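Local coordinates for regulator of Ty1 transposition protein 107 (Saccharomyces cerevisiae, PDB 3T7K), which binds phosphorylated histone H2A through its C-terminal tandem BRCT repeats and takes part in DNA damage repair, at residues C177-I182 against N216-N221. Sequence-based numbering, arbitrary orientation.
Sequences CTFEDI and NDRDKN
Arg218, at the C-terminal end of helix 205-218, lays its aliphatic stem over one face of the Phe179 ring. Its CB sits almost exactly on the ring normal, 3.6 Å from the centroid of Phe179, a CH-pi contact. The Phe179 ring swings away from its own amide nitrogen (chi1 168°) and leaves the 3-10 turn 179-181 to meet the helix end; the Phe179 side chain also touches Tyr198 of strand 198-201. The apolar packing is densest here, all six ring carbons of Phe179 lying within 3.9 Å of Arg218 CB. Asp219 CB approaches obliquely and loosely, 4.4 Å from Phe179 CZ, while Asp219 OD2 is hydrogen-bonded to Tyr198 OH and salt-bridged to Lys197. Toward solvent the contact thins to a single exposed salt bridge. Bends at chi2 and chi3 turn the Arg218 chain along the ring, its guanidinium plane tilted 42° from it, no parallel stack. At the guanidinium edge, Arg218 NH2 donates nearly straight to Glu180 OE2; the modelled 2.5 Å is unusually short and its exact value doubtful. Glu180 OE1 accepts a hydrogen bond from Thr178 OG1 (3.2 Å) on its anti side, which probably helps hold the carboxylate. An alanine in place of Phe179 is likely to leave the Arg218 stem without its platform and its guanidinium freer to swing. One arginine thus serves both halves, methylenes on the ring and charge on the carboxylate, and the solvent-facing ion pair probably adds only modestly.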
ATOM      1  N   CYS C 177     -33.183  23.639   1.738  1.00 61.94           N
ATOM      2  CA  CYS C 177     -33.336  22.234   1.348  1.00 59.41           C
ATOM      3  C   CYS C 177     -34.707  21.613   1.631  1.00 57.09           C
ATOM      4  O   CYS C 177     -35.347  21.890   2.647  1.00 58.32           O
ATOM      5  CB  CYS C 177     -32.247  21.372   1.992  1.00 59.39           C
ATOM      6  SG  CYS C 177     -32.605  20.939   3.701  1.00 65.41           S
ATOM      7  N   THR C 178     -35.136  20.757   0.708  1.00 53.92           N
ATOM      8  CA  THR C 178     -36.358  19.984   0.853  1.00 52.08           C
ATOM      9  C   THR C 178     -35.974  18.550   1.172  1.00 50.03           C
ATOM     10  O   THR C 178     -34.803  18.179   1.074  1.00 46.90           O
ATOM     11  CB  THR C 178     -37.124  19.926  -0.464  1.00 53.37           C
ATOM     12  OG1 THR C 178     -36.329  19.210  -1.425  1.00 54.52           O
ATOM     13  CG2 THR C 178     -37.424  21.330  -0.985  1.00 52.01           C
ATOM     14  N   PHE C 179     -36.966  17.735   1.519  1.00 45.61           N
ATOM     15  CA  PHE C 179     -36.719  16.320   1.795  1.00 42.53           C
ATOM     16  C   PHE C 179     -35.984  15.632   0.647  1.00 43.68           C
ATOM     17  O   PHE C 179     -35.084  14.822   0.873  1.00 44.77           O
ATOM     18  CB  PHE C 179     -38.020  15.584   2.115  1.00 41.00           C
ATOM     19  CG  PHE C 179     -37.877  14.088   2.133  1.00 38.18           C
ATOM     20  CD1 PHE C 179     -37.432  13.435   3.273  1.00 37.12           C
ATOM     21  CD2 PHE C 179     -38.177  13.338   1.012  1.00 39.15           C
ATOM     22  CE1 PHE C 179     -37.296  12.064   3.297  1.00 36.67           C
ATOM     23  CE2 PHE C 179     -38.042  11.960   1.028  1.00 38.50           C
ATOM     24  CZ  PHE C 179     -37.597  11.322   2.175  1.00 39.42           C
ATOM     25  N   GLU C 180     -36.348  15.964  -0.586  1.00 41.42           N
ATOM     26  CA  GLU C 180     -35.750  15.292  -1.735  1.00 45.55           C
ATOM     27  C   GLU C 180     -34.229  15.499  -1.819  1.00 44.23           C
ATOM     28  O   GLU C 180     -33.522  14.688  -2.422  1.00 47.21           O
ATOM     29  CB  GLU C 180     -36.443  15.712  -3.035  1.00 45.43           C
ATOM     30  CG  GLU C 180     -37.863  15.151  -3.194  1.00 51.46           C
ATOM     31  CD  GLU C 180     -38.951  16.058  -2.612  1.00 54.50           C
ATOM     32  OE1 GLU C 180     -38.616  17.029  -1.897  1.00 50.88           O
ATOM     33  OE2 GLU C 180     -40.151  15.803  -2.884  1.00 57.98           O
ATOM     34  N   ASP C 181     -33.731  16.572  -1.204  1.00 43.46           N
ATOM     35  CA  ASP C 181     -32.286  16.839  -1.161  1.00 49.13           C
ATOM     36  C   ASP C 181     -31.536  15.926  -0.195  1.00 45.28           C
ATOM     37  O   ASP C 181     -30.324  15.780  -0.290  1.00 47.44           O
ATOM     38  CB  ASP C 181     -32.013  18.294  -0.769  1.00 49.27           C
ATOM     39  CG  ASP C 181     -32.578  19.283  -1.772  1.00 56.48           C
ATOM     40  OD1 ASP C 181     -32.530  18.978  -2.989  1.00 53.30           O
ATOM     41  OD2 ASP C 181     -33.083  20.351  -1.340  1.00 54.63           O
ATOM     42  N   ILE C 182     -32.252  15.329   0.748  1.00 42.56           N
ATOM     43  CA  ILE C 182     -31.604  14.495   1.748  1.00 40.55           C
ATOM     44  C   ILE C 182     -31.296  13.116   1.210  1.00 39.87           C
ATOM     45  O   ILE C 182     -32.186  12.415   0.743  1.00 42.09           O
ATOM     46  CB  ILE C 182     -32.473  14.359   2.993  1.00 39.88           C
ATOM     47  CG1 ILE C 182     -32.877  15.746   3.495  1.00 39.97           C
ATOM     48  CG2 ILE C 182     -31.731  13.588   4.070  1.00 36.99           C
ATOM     49  CD1 ILE C 182     -33.746  15.702   4.724  1.00 40.29           C
ATOM     50  N   ASN C 216     -39.826  12.954   9.009  1.00 36.23           N
ATOM     51  CA  ASN C 216     -40.932  12.273   9.651  1.00 39.01           C
ATOM     52  C   ASN C 216     -42.241  12.400   8.857  1.00 33.96           C
ATOM     53  O   ASN C 216     -43.037  11.478   8.843  1.00 37.29           O
ATOM     54  CB  ASN C 216     -41.017  12.619  11.147  1.00 44.53           C
ATOM     55  CG  ASN C 216     -39.829  12.006  11.950  1.00 50.43           C
ATOM     56  OD1 ASN C 216     -39.392  10.880  11.666  1.00 40.77           O
ATOM     57  ND2 ASN C 216     -39.305  12.749  12.925  1.00 47.81           N
ATOM     58  N   ASP C 217     -42.408  13.495   8.131  1.00 33.49           N
ATOM     59  CA  ASP C 217     -43.510  13.617   7.172  1.00 36.24           C
ATOM     60  C   ASP C 217     -43.419  12.633   6.012  1.00 38.15           C
ATOM     61  O   ASP C 217     -44.426  12.083   5.586  1.00 37.46           O
ATOM     62  CB  ASP C 217     -43.559  15.023   6.583  1.00 35.20           C
ATOM     63  CG  ASP C 217     -44.173  16.028   7.532  1.00 41.46           C
ATOM     64  OD1 ASP C 217     -44.688  15.594   8.582  1.00 44.44           O
ATOM     65  OD2 ASP C 217     -44.150  17.245   7.222  1.00 43.87           O
ATOM     66  N   ARG C 218     -42.214  12.417   5.492  1.00 38.18           N
ATOM     67  CA  ARG C 218     -42.050  11.700   4.224  1.00 34.39           C
ATOM     68  C   ARG C 218     -41.587  10.254   4.346  1.00 36.47           C
ATOM     69  O   ARG C 218     -41.769   9.461   3.420  1.00 37.54           O
ATOM     70  CB  ARG C 218     -41.107  12.486   3.313  1.00 38.45           C
ATOM     71  CG  ARG C 218     -41.480  13.955   3.226  1.00 42.70           C
ATOM     72  CD  ARG C 218     -42.636  14.170   2.250  1.00 40.14           C
ATOM     73  NE  ARG C 218     -42.142  13.896   0.903  1.00 50.50           N
ATOM     74  CZ  ARG C 218     -41.692  14.825   0.064  1.00 46.01           C
ATOM     75  NH1 ARG C 218     -41.710  16.111   0.411  1.00 47.75           N
ATOM     76  NH2 ARG C 218     -41.246  14.463  -1.135  1.00 47.65           N
ATOM     77  N   ASP C 219     -40.987   9.912   5.481  1.00 35.61           N
ATOM     78  CA  ASP C 219     -40.437   8.579   5.684  1.00 37.05           C
ATOM     79  C   ASP C 219     -40.541   8.238   7.166  1.00 39.86           C
ATOM     80  O   ASP C 219     -39.534   7.999   7.832  1.00 31.71           O
ATOM     81  CB  ASP C 219     -38.968   8.534   5.224  1.00 36.55           C
ATOM     82  CG  ASP C 219     -38.559   7.176   4.710  1.00 41.46           C
ATOM     83  OD1 ASP C 219     -39.405   6.261   4.770  1.00 39.29           O
ATOM     84  OD2 ASP C 219     -37.393   7.010   4.262  1.00 42.10           O
ATOM     85  N   LYS C 220     -41.781   8.221   7.660  1.00 35.20           N
ATOM     86  CA  LYS C 220     -42.115   8.112   9.085  1.00 35.36           C
ATOM     87  C   LYS C 220     -41.497   6.958   9.868  1.00 36.89           C
ATOM     88  O   LYS C 220     -41.166   7.112  11.040  1.00 37.69           O
ATOM     89  CB  LYS C 220     -43.643   8.027   9.241  1.00 36.23           C
ATOM     90  CG  LYS C 220     -44.153   8.105  10.667  1.00 43.80           C
ATOM     91  CD  LYS C 220     -45.669   7.846  10.719  1.00 45.88           C
ATOM     92  CE  LYS C 220     -46.266   8.145  12.090  1.00 52.07           C
ATOM     93  NZ  LYS C 220     -46.280   9.618  12.375  1.00 58.13           N
ATOM     94  N   ASN C 221     -41.383   5.789   9.254  1.00 32.96           N
ATOM     95  CA  ASN C 221     -40.974   4.620  10.004  1.00 37.29           C
ATOM     96  C   ASN C 221     -39.464   4.417  10.004  1.00 38.28           C
ATOM     97  O   ASN C 221     -38.977   3.466  10.582  1.00 35.86           O
ATOM     98  CB  ASN C 221     -41.687   3.357   9.493  1.00 35.75           C
ATOM     99  CG  ASN C 221     -43.202   3.459   9.616  1.00 46.90           C
ATOM    100  OD1 ASN C 221     -43.716   3.865  10.655  1.00 40.75           O
ATOM    101  ND2 ASN C 221     -43.916   3.130   8.541  1.00 44.20           N
TER